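Local atomic coordinates of Non-reducing end alpha-L-arabinofuranosidase BoGH43B (Bacteroides ovatus, PDB entry 5JOZ), a protein that cleaves terminal non-reducing alpha-L-arabinofuranosyl residues from the side branches of xyloglucan during its breakdown. Residues 247-259 with 266-278. Residues are numbered along the deposited sequence; the frame is centred on the assembly and turned at random.
Sequences GSWWAVCLGIRPV and LGRETFLAPVTWD
Arg-257 and Glu-269 form a salt bridge at the connecting-loop end of strands 249-256 and 269-277. NH1 of Arg-257 reaches the syn side of Glu-269 OE2 at 2.9 Å, a bent bond with the two flat groups 31° apart. OE2 also accepts from Gly-12 N, and OE1 takes a water that bridges Arg-257 N and Gly-267 O, satisfying both oxygens of this buried carboxylate. Replacing Arg-257 by an alanine would probably leave the Glu-269 carboxylate to Gly-12 N and the water, its charge without a mate. Antiparallel backbone bonds pair Gly-255 with Glu-269, Cys-253 with Phe-271 and Ala-251 with Ala-273. Gly-255 suits its place because Phe-271 CE1 lies 3.4 Å from its CA, where a side chain would clash. Pro-274 lacks an N-H, and its non-hydrogen-bonded pairing with Trp-250 needs none. Trp-250 CG lies anti to the carbonyl carbon (chi1 -70°), which carries the indole over Pro-274; Pro-274 CB sits 3.8 Å from the centroid of the Trp-250 six-membered ring, a CH-pi contact over its face. The edge of Trp-277 meets the face of Trp-249, while a water joins Trp-249 N to Val-275 O. Leu-254 touches Asp-16, the probable proton acceptor; Thr-270 OG1 is hydrogen-bonded to Asn-14 O and Arg-268 NH2 to Phe-476 O. The hairpin supplies the two middle strands of a four-stranded blade, as in the five-bladed beta-propeller of family 43 glycosidases.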
loop_
_atom_site.group_PDB
_atom_site.type_symbol
_atom_site.label_atom_id
_atom_site.label_comp_id
_atom_site.label_asym_id
_atom_site.label_seq_id
_atom_site.Cartn_x
_atom_site.Cartn_y
_atom_site.Cartn_z
ATOM N N GLY A 247 24.177 5.369 16.549
ATOM C CA GLY A 247 23.918 4.184 17.364
ATOM C C GLY A 247 22.486 3.960 17.851
ATOM O O GLY A 247 22.171 2.859 18.297
ATOM N N SER A 248 21.619 4.969 17.750
ATOM C CA SER A 248 20.239 4.868 18.217
ATOM C C SER A 248 19.356 4.077 17.243
ATOM O O SER A 248 19.679 3.912 16.058
ATOM C CB SER A 248 19.636 6.262 18.485
ATOM O OG SER A 248 19.463 7.001 17.280
ATOM N N TRP A 249 18.231 3.608 17.764
ATOM C CA TRP A 249 17.349 2.682 17.057
ATOM C C TRP A 249 15.931 3.258 16.890
ATOM O O TRP A 249 15.363 3.878 17.815
ATOM C CB TRP A 249 17.290 1.351 17.810
ATOM C CG TRP A 249 18.554 0.543 17.731
ATOM C CD1 TRP A 249 19.691 0.710 18.483
ATOM C CD2 TRP A 249 18.803 -0.575 16.872
ATOM N NE1 TRP A 249 20.626 -0.238 18.138
ATOM C CE2 TRP A 249 20.105 -1.040 17.155
ATOM C CE3 TRP A 249 18.055 -1.224 15.884
ATOM C CZ2 TRP A 249 20.683 -2.114 16.471
ATOM C CZ3 TRP A 249 18.628 -2.291 15.209
ATOM C CH2 TRP A 249 19.933 -2.722 15.502
ATOM N N TRP A 250 15.400 3.051 15.686
ATOM C CA TRP A 250 14.040 3.381 15.315
ATOM C C TRP A 250 13.364 2.153 14.718
ATOM O O TRP A 250 14.032 1.246 14.180
ATOM C CB TRP A 250 14.033 4.562 14.339
ATOM C CG TRP A 250 14.433 5.820 15.036
ATOM C CD1 TRP A 250 15.705 6.251 15.299
ATOM C CD2 TRP A 250 13.557 6.776 15.624
ATOM N NE1 TRP A 250 15.667 7.442 15.993
ATOM C CE2 TRP A 250 14.360 7.785 16.203
ATOM C CE3 TRP A 250 12.168 6.897 15.696
ATOM C CZ2 TRP A 250 13.817 8.881 16.861
ATOM C CZ3 TRP A 250 11.629 7.995 16.336
ATOM C CH2 TRP A 250 12.450 8.971 16.913
ATOM N N ALA A 251 12.043 2.111 14.865
ATOM C CA ALA A 251 11.203 1.077 14.293
ATOM C C ALA A 251 10.196 1.721 13.357
ATOM O O ALA A 251 9.640 2.773 13.667
ATOM C CB ALA A 251 10.479 0.323 15.391
ATOM N N VAL A 252 9.973 1.100 12.205
ATOM C CA VAL A 252 8.770 1.386 11.433
ATOM C C VAL A 252 7.830 0.211 11.644
ATOM O O VAL A 252 8.277 -0.898 11.914
ATOM C CB VAL A 252 9.036 1.667 9.942
ATOM C CG1 VAL A 252 9.869 2.931 9.807
ATOM C CG2 VAL A 252 9.701 0.465 9.246
ATOM N N CYS A 253 6.534 0.485 11.575
ATOM C CA CYS A 253 5.493 -0.528 11.737
ATOM C C CYS A 253 4.213 -0.015 11.089
ATOM O O CYS A 253 4.131 1.167 10.707
ATOM C CB CYS A 253 5.227 -0.793 13.212
ATOM S SG CYS A 253 4.327 0.560 14.014
ATOM N N LEU A 254 3.225 -0.900 10.984
ATOM C CA LEU A 254 1.934 -0.555 10.424
ATOM C C LEU A 254 0.941 -0.305 11.535
ATOM O O LEU A 254 1.138 -0.735 12.660
ATOM C CB LEU A 254 1.405 -1.660 9.494
ATOM C CG LEU A 254 0.940 -3.029 10.024
ATOM C CD1 LEU A 254 -0.345 -2.991 10.849
ATOM C CD2 LEU A 254 0.791 -3.988 8.857
ATOM N N GLY A 255 -0.139 0.378 11.192
ATOM C CA GLY A 255 -1.261 0.586 12.099
ATOM C C GLY A 255 -2.458 1.134 11.348
ATOM O O GLY A 255 -2.393 1.374 10.129
ATOM N N ILE A 256 -3.544 1.361 12.077
ATOM C CA ILE A 256 -4.745 1.974 11.500
ATOM C C ILE A 256 -5.132 3.206 12.302
ATOM O O ILE A 256 -4.758 3.316 13.471
ATOM C CB ILE A 256 -5.916 0.974 11.409
ATOM C CG1 ILE A 256 -6.260 0.397 12.790
ATOM C CG2 ILE A 256 -5.564 -0.146 10.430
ATOM C CD1 ILE A 256 -7.551 -0.395 12.829
ATOM N N ARG A 257 -5.847 4.127 11.647
ATOM C CA ARG A 257 -6.412 5.329 12.274
ATOM C C ARG A 257 -7.915 5.197 12.168
ATOM O O ARG A 257 -8.472 5.572 11.142
ATOM C CB ARG A 257 -6.000 6.593 11.527
ATOM C CG ARG A 257 -4.555 7.034 11.711
ATOM C CD ARG A 257 -4.049 7.708 10.439
ATOM N NE ARG A 257 -4.103 9.155 10.438
ATOM C CZ ARG A 257 -3.995 9.930 9.358
ATOM N NH1 ARG A 257 -3.836 9.430 8.138
ATOM N NH2 ARG A 257 -4.061 11.248 9.507
ATOM N N PRO A 258 -8.580 4.638 13.200
ATOM C CA PRO A 258 -10.031 4.441 13.062
ATOM C C PRO A 258 -10.838 5.743 13.158
ATOM O O PRO A 258 -10.380 6.710 13.763
ATOM C CB PRO A 258 -10.384 3.503 14.233
ATOM C CG PRO A 258 -9.091 3.083 14.856
ATOM C CD PRO A 258 -8.090 4.139 14.504
ATOM N N VAL A 259 -12.020 5.750 12.547
ATOM C CA VAL A 259 -12.972 6.858 12.671
ATOM C C VAL A 259 -13.874 6.556 13.878
ATOM O O VAL A 259 -14.447 5.465 13.961
ATOM C CB VAL A 259 -13.848 7.016 11.402
ATOM C CG1 VAL A 259 -14.651 8.311 11.473
ATOM C CG2 VAL A 259 -13.010 6.979 10.120
ATOM N N LEU A 266 -8.882 4.205 5.025
ATOM C CA LEU A 266 -7.652 4.591 4.340
ATOM C C LEU A 266 -6.655 3.439 4.204
ATOM O O LEU A 266 -5.742 3.525 3.385
ATOM C CB LEU A 266 -6.964 5.757 5.050
ATOM C CG LEU A 266 -7.758 7.040 5.325
ATOM C CD1 LEU A 266 -6.807 8.125 5.810
ATOM C CD2 LEU A 266 -8.536 7.517 4.107
ATOM N N GLY A 267 -6.818 2.380 4.998
ATOM C CA GLY A 267 -5.927 1.223 4.949
ATOM C C GLY A 267 -4.928 1.248 6.093
ATOM O O GLY A 267 -4.970 2.129 6.960
ATOM N N ARG A 268 -4.037 0.268 6.115
ATOM C CA ARG A 268 -2.995 0.254 7.120
ATOM C C ARG A 268 -1.863 1.190 6.625
ATOM O O ARG A 268 -1.418 1.121 5.479
ATOM C CB ARG A 268 -2.541 -1.179 7.422
ATOM C CG ARG A 268 -3.660 -2.069 7.991
ATOM C CD ARG A 268 -3.315 -3.557 7.939
ATOM N NE ARG A 268 -3.166 -4.049 6.553
ATOM C CZ ARG A 268 -2.422 -5.092 6.168
ATOM N NH1 ARG A 268 -1.723 -5.823 7.038
ATOM N NH2 ARG A 268 -2.369 -5.412 4.881
ATOM N N GLU A 269 -1.466 2.103 7.500
ATOM C CA GLU A 269 -0.489 3.141 7.207
ATOM C C GLU A 269 0.817 2.839 7.955
ATOM O O GLU A 269 0.863 1.925 8.775
ATOM C CB GLU A 269 -1.092 4.491 7.616
ATOM C CG GLU A 269 -2.341 4.800 6.802
ATOM C CD GLU A 269 -3.133 5.997 7.292
ATOM O OE1 GLU A 269 -3.809 5.874 8.334
ATOM O OE2 GLU A 269 -3.119 7.045 6.602
ATOM N N THR A 270 1.858 3.625 7.677
ATOM C CA THR A 270 3.193 3.400 8.207
ATOM C C THR A 270 3.540 4.416 9.284
ATOM O O THR A 270 3.378 5.608 9.093
ATOM C CB THR A 270 4.237 3.454 7.082
ATOM O OG1 THR A 270 4.017 2.364 6.186
ATOM C CG2 THR A 270 5.660 3.348 7.629
ATOM N N PHE A 271 4.074 3.913 10.390
ATOM C CA PHE A 271 4.363 4.683 11.588
ATOM C C PHE A 271 5.849 4.571 11.927
ATOM O O PHE A 271 6.552 3.679 11.437
ATOM C CB PHE A 271 3.522 4.158 12.757
ATOM C CG PHE A 271 2.039 4.370 12.584
ATOM C CD1 PHE A 271 1.295 3.548 11.751
ATOM C CD2 PHE A 271 1.389 5.405 13.251
ATOM C CE1 PHE A 271 -0.067 3.748 11.581
ATOM C CE2 PHE A 271 0.031 5.615 13.090
ATOM C CZ PHE A 271 -0.704 4.781 12.255
ATOM N N LEU A 272 6.303 5.481 12.786
ATOM C CA LEU A 272 7.702 5.567 13.216
ATOM C C LEU A 272 7.740 5.695 14.730
ATOM O O LEU A 272 7.022 6.529 15.293
ATOM C CB LEU A 272 8.360 6.797 12.585
ATOM C CG LEU A 272 9.852 7.042 12.847
ATOM C CD1 LEU A 272 10.692 5.881 12.315
ATOM C CD2 LEU A 272 10.269 8.337 12.177
ATOM N N ALA A 273 8.557 4.877 15.393
ATOM C CA ALA A 273 8.715 4.983 16.844
ATOM C C ALA A 273 10.160 4.728 17.293
ATOM O O ALA A 273 10.834 3.873 16.728
ATOM C CB ALA A 273 7.758 4.029 17.543
ATOM N N PRO A 274 10.632 5.470 18.316
ATOM C CA PRO A 274 11.956 5.233 18.856
ATOM C C PRO A 274 11.969 3.963 19.702
ATOM O O PRO A 274 11.015 3.692 20.425
ATOM C CB PRO A 274 12.200 6.466 19.727
ATOM C CG PRO A 274 10.840 6.839 20.220
ATOM C CD PRO A 274 9.876 6.437 19.141
ATOM N N VAL A 275 13.047 3.194 19.571
ATOM C CA VAL A 275 13.232 1.930 20.273
ATOM C C VAL A 275 14.371 2.113 21.268
ATOM O O VAL A 275 15.444 2.579 20.910
ATOM C CB VAL A 275 13.587 0.804 19.275
ATOM C CG1 VAL A 275 13.911 -0.504 19.995
ATOM C CG2 VAL A 275 12.445 0.609 18.293
ATOM N N THR A 276 14.133 1.731 22.513
ATOM C CA THR A 276 15.129 1.840 23.578
ATOM C C THR A 276 15.510 0.457 24.078
ATOM O O THR A 276 14.645 -0.357 24.306
ATOM C CB THR A 276 14.536 2.636 24.734
ATOM O OG1 THR A 276 13.947 3.827 24.199
ATOM C CG2 THR A 276 15.613 2.989 25.770
ATOM N N TRP A 277 16.803 0.207 24.239
ATOM C CA TRP A 277 17.304 -1.060 24.780
ATOM C C TRP A 277 17.544 -0.933 26.268
ATOM O O TRP A 277 18.185 0.018 26.704
ATOM C CB TRP A 277 18.607 -1.446 24.089
ATOM C CG TRP A 277 18.399 -1.691 22.641
ATOM C CD1 TRP A 277 18.385 -0.766 21.657
ATOM C CD2 TRP A 277 18.133 -2.948 22.015
ATOM N NE1 TRP A 277 18.156 -1.367 20.452
ATOM C CE2 TRP A 277 17.988 -2.703 20.638
ATOM C CE3 TRP A 277 18.014 -4.258 22.483
ATOM C CZ2 TRP A 277 17.735 -3.716 19.716
ATOM C CZ3 TRP A 277 17.758 -5.270 21.569
ATOM C CH2 TRP A 277 17.617 -4.993 20.197
ATOM N N ASP A 278 17.014 -1.874 27.049
ATOM C CA ASP A 278 17.233 -1.884 28.498
ATOM C C ASP A 278 18.597 -2.511 28.828
ATOM O O ASP A 278 19.314 -2.986 27.937
ATOM C CB ASP A 278 16.069 -2.558 29.247
ATOM C CG ASP A 278 16.047 -4.082 29.125
ATOM O OD1 ASP A 278 16.936 -4.698 28.505
ATOM O OD2 ASP A 278 15.100 -4.681 29.672
HETATM O O HOH W 1 18.004 3.644 20.596
HETATM O O HOH W 2 -5.932 4.100 8.675
HETATM O O HOH W 3 -8.450 4.801 8.194
#